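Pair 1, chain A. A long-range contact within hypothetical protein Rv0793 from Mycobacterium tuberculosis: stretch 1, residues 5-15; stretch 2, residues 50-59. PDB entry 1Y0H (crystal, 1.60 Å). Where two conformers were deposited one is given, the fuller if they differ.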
# COMPACT_ATOMS: atom_id res chain seq x y z
N PRO A 5 15.25 3.74 -1.74
CA PRO A 5 14.18 2.75 -1.60
C PRO A 5 12.87 3.19 -2.25
O PRO A 5 12.57 4.39 -2.37
CB PRO A 5 13.98 2.62 -0.09
CG PRO A 5 15.22 3.15 0.51
CD PRO A 5 15.77 4.18 -0.43
N VAL A 6 12.10 2.19 -2.67
CA VAL A 6 10.82 2.43 -3.31
C VAL A 6 9.84 1.40 -2.80
O VAL A 6 10.24 0.36 -2.26
CB VAL A 6 10.89 2.36 -4.88
CG1 VAL A 6 11.79 3.43 -5.45
CG2 VAL A 6 11.29 0.95 -5.40
N ALA A 7 8.55 1.70 -2.95
CA ALA A 7 7.50 0.73 -2.70
C ALA A 7 6.58 0.62 -3.92
O ALA A 7 6.58 1.47 -4.79
CB ALA A 7 6.70 1.08 -1.43
N VAL A 8 5.79 -0.45 -3.98
CA VAL A 8 4.83 -0.63 -5.06
C VAL A 8 3.55 -1.16 -4.45
O VAL A 8 3.59 -2.03 -3.57
CB VAL A 8 5.34 -1.66 -6.11
CG1 VAL A 8 4.34 -1.82 -7.26
CG2 VAL A 8 6.70 -1.27 -6.65
N ILE A 9 2.43 -0.60 -4.89
CA ILE A 9 1.13 -1.20 -4.60
C ILE A 9 0.62 -1.75 -5.91
O ILE A 9 0.59 -1.05 -6.91
CB ILE A 9 0.12 -0.16 -4.05
CG1 ILE A 9 0.59 0.40 -2.72
CG2 ILE A 9 -1.30 -0.80 -3.89
CD1 ILE A 9 -0.20 1.64 -2.26
N ALA A 10 0.20 -3.02 -5.89
CA ALA A 10 -0.40 -3.63 -7.08
C ALA A 10 -1.75 -4.17 -6.67
O ALA A 10 -1.84 -4.98 -5.73
CB ALA A 10 0.47 -4.74 -7.62
N ARG A 11 -2.79 -3.74 -7.38
CA ARG A 11 -4.17 -4.14 -7.09
C ARG A 11 -4.71 -5.01 -8.21
O ARG A 11 -4.59 -4.65 -9.39
CB ARG A 11 -5.07 -2.91 -6.91
CG ARG A 11 -4.48 -1.87 -5.97
CD ARG A 11 -5.48 -0.77 -5.63
NE ARG A 11 -5.92 -0.95 -4.25
CZ ARG A 11 -5.71 -0.09 -3.25
NH1 ARG A 11 -6.15 -0.40 -2.04
NH2 ARG A 11 -5.10 1.07 -3.45
N PHE A 12 -5.31 -6.14 -7.83
CA PHE A 12 -5.81 -7.13 -8.79
C PHE A 12 -7.29 -7.34 -8.57
O PHE A 12 -7.73 -7.58 -7.45
CB PHE A 12 -5.12 -8.48 -8.61
CG PHE A 12 -3.62 -8.41 -8.63
CD1 PHE A 12 -2.90 -8.03 -7.50
CD2 PHE A 12 -2.92 -8.73 -9.80
CE1 PHE A 12 -1.50 -7.95 -7.54
CE2 PHE A 12 -1.53 -8.67 -9.84
CZ PHE A 12 -0.83 -8.28 -8.71
N MET A 13 -8.06 -7.28 -9.66
CA MET A 13 -9.49 -7.46 -9.58
C MET A 13 -9.89 -8.70 -10.39
O MET A 13 -10.23 -8.60 -11.58
CB MET A 13 -10.23 -6.18 -10.02
CG MET A 13 -10.02 -4.97 -9.10
SD MET A 13 -8.37 -4.19 -9.27
CE MET A 13 -8.63 -2.59 -8.48
N PRO A 14 -9.81 -9.89 -9.77
CA PRO A 14 -10.09 -11.11 -10.52
C PRO A 14 -11.55 -11.25 -10.89
O PRO A 14 -12.43 -10.72 -10.21
CB PRO A 14 -9.72 -12.23 -9.54
CG PRO A 14 -9.88 -11.63 -8.19
CD PRO A 14 -9.46 -10.18 -8.37
N ARG A 15 -11.80 -11.97 -11.98
CA ARG A 15 -13.14 -12.49 -12.20
C ARG A 15 -13.42 -13.45 -11.05
O ARG A 15 -12.50 -14.12 -10.58
CB ARG A 15 -13.23 -13.24 -13.52
CG ARG A 15 -12.92 -12.43 -14.76
CD ARG A 15 -13.43 -13.17 -15.99
NE ARG A 15 -13.09 -14.59 -15.92
CZ ARG A 15 -11.94 -15.11 -16.36
NH1 ARG A 15 -11.04 -14.32 -16.93
NH2 ARG A 15 -11.70 -16.41 -16.22
N GLY A 50 -13.50 -7.79 -0.35
CA GLY A 50 -13.24 -9.04 -1.05
C GLY A 50 -13.05 -8.94 -2.56
O GLY A 50 -12.74 -9.94 -3.20
N GLY A 51 -13.21 -7.75 -3.11
CA GLY A 51 -13.18 -7.55 -4.56
C GLY A 51 -11.78 -7.51 -5.17
O GLY A 51 -11.62 -7.77 -6.36
N GLU A 52 -10.79 -7.19 -4.35
CA GLU A 52 -9.41 -7.06 -4.82
C GLU A 52 -8.43 -7.88 -4.00
O GLU A 52 -8.60 -8.05 -2.78
CB GLU A 52 -8.90 -5.62 -4.69
CG GLU A 52 -9.63 -4.53 -5.42
CD GLU A 52 -9.14 -3.16 -4.96
OE1 GLU A 52 -7.91 -3.01 -4.75
OE2 GLU A 52 -9.97 -2.24 -4.77
N LEU A 53 -7.38 -8.35 -4.66
CA LEU A 53 -6.19 -8.79 -3.98
C LEU A 53 -5.16 -7.68 -4.15
O LEU A 53 -5.12 -7.01 -5.18
CB LEU A 53 -5.69 -10.13 -4.53
CG LEU A 53 -6.63 -11.34 -4.43
CD1 LEU A 53 -5.86 -12.60 -4.78
CD2 LEU A 53 -7.26 -11.46 -3.04
N VAL A 54 -4.35 -7.45 -3.12
CA VAL A 54 -3.42 -6.32 -3.12
C VAL A 54 -2.06 -6.80 -2.67
O VAL A 54 -1.95 -7.48 -1.64
CB VAL A 54 -3.92 -5.19 -2.19
CG1 VAL A 54 -2.92 -4.03 -2.16
CG2 VAL A 54 -5.34 -4.72 -2.62
N LEU A 55 -1.03 -6.46 -3.45
CA LEU A 55 0.36 -6.67 -3.02
C LEU A 55 0.92 -5.34 -2.56
O LEU A 55 0.74 -4.33 -3.24
CB LEU A 55 1.24 -7.21 -4.16
CG LEU A 55 1.13 -8.70 -4.45
CD1 LEU A 55 1.77 -8.95 -5.81
CD2 LEU A 55 1.81 -9.56 -3.38
N PHE A 56 1.56 -5.35 -1.40
CA PHE A 56 2.40 -4.23 -1.03
C PHE A 56 3.85 -4.71 -1.05
O PHE A 56 4.18 -5.68 -0.38
CB PHE A 56 2.03 -3.66 0.35
CG PHE A 56 2.65 -2.32 0.61
CD1 PHE A 56 3.76 -2.20 1.43
CD2 PHE A 56 2.14 -1.19 0.01
CE1 PHE A 56 4.36 -0.95 1.65
CE2 PHE A 56 2.73 0.07 0.22
CZ PHE A 56 3.85 0.17 1.04
N GLU A 57 4.68 -4.01 -1.81
CA GLU A 57 6.06 -4.43 -2.06
C GLU A 57 7.00 -3.29 -1.70
O GLU A 57 6.71 -2.13 -1.98
CB GLU A 57 6.25 -4.74 -3.54
CG GLU A 57 5.11 -5.51 -4.16
CD GLU A 57 5.19 -5.63 -5.67
OE1 GLU A 57 6.30 -5.49 -6.26
OE2 GLU A 57 4.11 -5.89 -6.26
N ARG A 58 8.12 -3.63 -1.08
CA ARG A 58 9.15 -2.65 -0.75
C ARG A 58 10.50 -3.16 -1.22
O ARG A 58 10.86 -4.29 -0.93
CB ARG A 58 9.22 -2.45 0.77
CG ARG A 58 8.06 -1.72 1.42
CD ARG A 58 8.38 -1.65 2.92
NE ARG A 58 7.38 -0.97 3.73
CZ ARG A 58 6.43 -1.59 4.43
NH1 ARG A 58 5.57 -0.88 5.14
NH2 ARG A 58 6.35 -2.92 4.42
N TYR A 59 11.24 -2.29 -1.91
CA TYR A 59 12.54 -2.61 -2.49
C TYR A 59 13.58 -1.65 -1.95
O TYR A 59 13.28 -0.50 -1.66
CB TYR A 59 12.48 -2.58 -4.03
CG TYR A 59 11.51 -3.62 -4.53
CD1 TYR A 59 11.90 -4.95 -4.66
CD2 TYR A 59 10.19 -3.28 -4.81
CE1 TYR A 59 10.99 -5.93 -5.08
CE2 TYR A 59 9.27 -4.26 -5.23
CZ TYR A 59 9.69 -5.58 -5.35
OH TYR A 59 8.79 -6.55 -5.76

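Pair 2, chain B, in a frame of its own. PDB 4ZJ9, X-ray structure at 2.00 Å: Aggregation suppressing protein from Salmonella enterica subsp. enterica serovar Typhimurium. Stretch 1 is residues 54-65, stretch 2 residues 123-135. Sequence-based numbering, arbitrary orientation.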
# COMPACT_ATOMS: atom_id res chain seq x y z
N ALA B 54 10.73 20.24 -16.03
CA ALA B 54 9.70 20.55 -17.04
C ALA B 54 9.47 19.46 -18.09
O ALA B 54 8.38 19.36 -18.64
CB ALA B 54 10.00 21.87 -17.73
N ASN B 55 10.49 18.63 -18.34
CA ASN B 55 10.40 17.52 -19.30
C ASN B 55 10.24 16.12 -18.64
O ASN B 55 10.36 15.10 -19.32
CB ASN B 55 11.64 17.55 -20.23
N ASN B 56 9.96 16.07 -17.34
CA ASN B 56 9.82 14.82 -16.56
C ASN B 56 8.60 14.83 -15.61
O ASN B 56 8.26 15.84 -15.01
CB ASN B 56 11.08 14.51 -15.71
CG ASN B 56 12.35 14.38 -16.54
OD1 ASN B 56 13.17 15.29 -16.57
ND2 ASN B 56 12.52 13.24 -17.18
N TYR B 57 7.96 13.68 -15.48
CA TYR B 57 6.91 13.51 -14.50
C TYR B 57 7.14 12.18 -13.75
O TYR B 57 7.74 11.30 -14.25
CB TYR B 57 5.55 13.52 -15.18
CG TYR B 57 5.25 14.77 -15.97
CD1 TYR B 57 5.61 14.89 -17.32
CD2 TYR B 57 4.63 15.85 -15.37
CE1 TYR B 57 5.36 16.06 -18.03
CE2 TYR B 57 4.36 17.01 -16.07
CZ TYR B 57 4.73 17.12 -17.39
OH TYR B 57 4.44 18.31 -18.01
N LEU B 58 6.65 12.11 -12.53
CA LEU B 58 6.63 10.87 -11.75
C LEU B 58 5.22 10.65 -11.28
O LEU B 58 4.67 11.47 -10.56
CB LEU B 58 7.60 10.86 -10.59
CG LEU B 58 7.55 9.54 -9.78
CD1 LEU B 58 8.20 8.37 -10.52
CD2 LEU B 58 8.19 9.70 -8.39
N LEU B 59 4.65 9.54 -11.71
CA LEU B 59 3.34 9.14 -11.27
C LEU B 59 3.52 8.07 -10.21
O LEU B 59 4.26 7.08 -10.40
CB LEU B 59 2.56 8.56 -12.46
CG LEU B 59 1.26 7.88 -12.09
CD1 LEU B 59 0.26 8.90 -11.59
CD2 LEU B 59 0.78 7.14 -13.33
N THR B 60 2.88 8.26 -9.08
CA THR B 60 2.89 7.25 -8.03
C THR B 60 1.49 6.79 -7.73
O THR B 60 0.62 7.59 -7.35
CB THR B 60 3.53 7.88 -6.73
OG1 THR B 60 4.87 8.24 -7.05
CG2 THR B 60 3.58 6.89 -5.60
N VAL B 61 1.25 5.49 -7.88
CA VAL B 61 -0.05 4.94 -7.60
C VAL B 61 0.03 4.04 -6.37
O VAL B 61 0.91 3.19 -6.27
CB VAL B 61 -0.57 4.14 -8.80
CG1 VAL B 61 -2.03 3.73 -8.59
CG2 VAL B 61 -0.46 4.97 -10.05
N SER B 62 -0.91 4.24 -5.44
CA SER B 62 -1.00 3.45 -4.19
C SER B 62 -1.69 2.11 -4.52
O SER B 62 -2.86 2.11 -4.86
CB SER B 62 -1.80 4.14 -3.10
OG SER B 62 -1.75 3.35 -1.87
N VAL B 63 -0.93 1.01 -4.48
CA VAL B 63 -1.45 -0.28 -4.87
C VAL B 63 -1.00 -1.36 -3.85
O VAL B 63 -0.33 -2.33 -4.22
CB VAL B 63 -1.06 -0.67 -6.31
CG1 VAL B 63 -1.91 0.13 -7.32
CG2 VAL B 63 0.40 -0.52 -6.49
N PRO B 64 -1.40 -1.21 -2.56
CA PRO B 64 -0.87 -2.17 -1.57
C PRO B 64 -1.51 -3.52 -1.81
O PRO B 64 -2.70 -3.58 -2.20
CB PRO B 64 -1.29 -1.54 -0.25
CG PRO B 64 -2.48 -0.67 -0.56
CD PRO B 64 -2.16 -0.14 -1.93
N GLY B 65 -0.74 -4.59 -1.63
CA GLY B 65 -1.22 -5.94 -1.90
C GLY B 65 -1.34 -6.39 -3.34
O GLY B 65 -1.69 -7.56 -3.64
N LYS B 123 8.06 0.75 -11.68
CA LYS B 123 8.62 -0.07 -10.60
C LYS B 123 7.53 -0.24 -9.57
O LYS B 123 6.89 0.71 -9.18
CB LYS B 123 9.81 0.64 -10.02
CG LYS B 123 10.88 0.99 -11.05
CD LYS B 123 12.12 1.63 -10.43
CE LYS B 123 13.32 1.53 -11.37
NZ LYS B 123 14.45 2.39 -10.92
N LEU B 124 7.35 -1.44 -9.10
CA LEU B 124 6.43 -1.72 -8.03
C LEU B 124 7.28 -2.00 -6.79
O LEU B 124 8.10 -2.96 -6.77
CB LEU B 124 5.59 -2.90 -8.42
CG LEU B 124 4.63 -3.47 -7.40
CD1 LEU B 124 3.50 -2.44 -7.19
CD2 LEU B 124 4.06 -4.78 -7.89
N GLU B 125 7.13 -1.16 -5.76
CA GLU B 125 7.89 -1.30 -4.54
C GLU B 125 7.16 -0.69 -3.39
O GLU B 125 6.57 0.37 -3.52
CB GLU B 125 9.27 -0.61 -4.69
CG GLU B 125 10.25 -0.79 -3.49
CD GLU B 125 11.29 -1.95 -3.58
OE1 GLU B 125 10.97 -3.16 -3.41
OE2 GLU B 125 12.48 -1.62 -3.78
N GLN B 126 7.12 -1.38 -2.28
CA GLN B 126 6.40 -0.91 -1.09
C GLN B 126 5.00 -0.53 -1.23
O GLN B 126 4.53 0.37 -0.56
CB GLN B 126 7.22 0.22 -0.47
CG GLN B 126 8.60 -0.39 -0.18
CD GLN B 126 9.16 0.11 1.11
OE1 GLN B 126 9.77 1.18 1.14
NE2 GLN B 126 8.92 -0.63 2.20
N GLY B 127 4.28 -1.29 -2.03
CA GLY B 127 2.85 -1.08 -2.26
C GLY B 127 2.56 0.14 -3.12
O GLY B 127 1.42 0.60 -3.19
N LEU B 128 3.58 0.62 -3.83
CA LEU B 128 3.50 1.77 -4.66
C LEU B 128 3.94 1.42 -6.09
O LEU B 128 4.86 0.64 -6.28
CB LEU B 128 4.36 2.97 -4.15
CG LEU B 128 3.99 3.48 -2.75
CD1 LEU B 128 4.98 4.56 -2.33
CD2 LEU B 128 2.55 3.89 -2.65
N LEU B 129 3.22 1.99 -7.08
CA LEU B 129 3.63 1.79 -8.46
C LEU B 129 4.17 3.13 -8.90
O LEU B 129 3.42 4.12 -8.88
CB LEU B 129 2.43 1.40 -9.30
CG LEU B 129 2.78 1.24 -10.80
CD1 LEU B 129 3.77 0.12 -11.12
CD2 LEU B 129 1.45 0.96 -11.48
N LEU B 130 5.43 3.17 -9.27
CA LEU B 130 6.11 4.36 -9.66
C LEU B 130 6.40 4.33 -11.15
O LEU B 130 7.15 3.48 -11.63
CB LEU B 130 7.44 4.49 -8.91
CG LEU B 130 7.24 5.24 -7.57
CD1 LEU B 130 6.53 4.42 -6.53
CD2 LEU B 130 8.62 5.57 -7.01
N VAL B 131 5.84 5.29 -11.87
CA VAL B 131 5.96 5.40 -13.31
C VAL B 131 6.62 6.72 -13.71
O VAL B 131 6.05 7.80 -13.51
CB VAL B 131 4.59 5.30 -13.95
CG1 VAL B 131 4.77 5.24 -15.48
CG2 VAL B 131 3.95 4.00 -13.49
N GLU B 132 7.82 6.65 -14.28
CA GLU B 132 8.50 7.84 -14.78
C GLU B 132 8.11 8.07 -16.21
O GLU B 132 8.13 7.16 -17.02
CB GLU B 132 10.04 7.69 -14.73
CG GLU B 132 10.52 7.28 -13.34
CD GLU B 132 12.03 7.15 -13.23
OE1 GLU B 132 12.70 6.96 -14.28
OE2 GLU B 132 12.52 7.23 -12.08
N ILE B 133 7.76 9.30 -16.48
CA ILE B 133 7.30 9.72 -17.77
C ILE B 133 8.24 10.86 -18.19
O ILE B 133 8.42 11.84 -17.47
CB ILE B 133 5.86 10.22 -17.72
CG1 ILE B 133 4.90 9.12 -17.26
CG2 ILE B 133 5.42 10.77 -19.07
CD1 ILE B 133 3.72 9.73 -16.50
N TYR B 134 8.85 10.69 -19.36
CA TYR B 134 9.94 11.56 -19.85
C TYR B 134 9.51 12.20 -21.18
O TYR B 134 8.89 11.52 -22.00
CB TYR B 134 11.20 10.70 -20.04
CG TYR B 134 11.66 10.02 -18.77
N GLN B 135 9.83 13.49 -21.40
CA GLN B 135 9.55 14.19 -22.69
C GLN B 135 10.53 13.88 -23.83
O GLN B 135 11.70 14.22 -23.77
CB GLN B 135 9.52 15.70 -22.46
CG GLN B 135 8.87 16.47 -23.59
CD GLN B 135 7.36 16.51 -23.47
OE1 GLN B 135 6.84 16.60 -22.36
NE2 GLN B 135 6.66 16.48 -24.60
O HOH W 1 6.78 18.40 -20.31

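Charge marks the sharpest difference: pair 1 carries a salt bridge between its two stretches, from a strand residue to the residue just before the other strand, Arg A11 NE donating to Glu A52 OE1 at 2.9 Å, whereas the matching positions in pair 2 are Thr B60 and Leu B128, whose closest approach is an uncharged contact from Thr B60 CG2 to Leu B128 CB at 4.3 Å. The two backbones nevertheless coincide, with an RMSD of 0.4 Å over 14 central residues. Each pair sets two antiparallel strands side by side, their directions 165° apart in pair 1 and 164° in pair 2, and buries a similar area, 865 and 879 Å².

The ladders share their register. Val A8 with Glu A57, Ala A10 with Leu A55 and Phe A12 with Leu A53 are hydrogen-bonded pairs, and they match Tyr B57 with Ile B133, Leu B59 with Val B131 and Val B61 with Leu B129. Each of these pairs is joined by two hydrogen bonds, such as Val A8 N to Glu A57 O (2.8 Å) with Glu A57 N to Val A8 O (2.9 Å), or Leu B59 N to Val B131 O (2.9 Å) with Val B131 N to Leu B59 O (2.8 Å). Between them the non-bonded pairs bring CA hydrogens to carbonyls, as from Ile A9 CA to Leu A55 O (3.4 Å) and from Thr B60 CA to Leu B129 O (3.3 Å).

On the face of the hydrogen-bonded pairs, bulk is distributed differently. Small Ala A10 meets Leu A55, CB to CB at 4.3 Å, and the ring of Phe A12 reaches diagonally, CE1 lying 3.8 Å from Leu A55 CD1. At the matching positions Leu B59 faces Val B131, CB to CB at 4.1 Å. Glu A57 and Ile B133 place their side-chain centres only 0.6 Å apart, yet Glu A57 OE1 accepts a hydrogen bond from Tyr A59 OH (2.8 Å), while Ile B133 CD1 packs 4.4 Å from Leu B59 CB.

On the other face, Ile A9 CG1 meets the edge of the Phe A56 ring, 3.5 Å from CD2, and Ala A7 CB lies 3.9 Å from Phe A56 CZ. Leu B58 and Glu B132, the counterparts of Ile A9 and Phe A56, pair an aliphatic chain with the methylene part of an acid, Leu B58 CD1 to Glu B132 CG at 3.8 Å.

Gly A51 and Gly B127 also match. An ideal CB on Gly A51 would have room, but on Gly B127, within a type I' turn, it would fall 3.3 Å from Pro B64 CA.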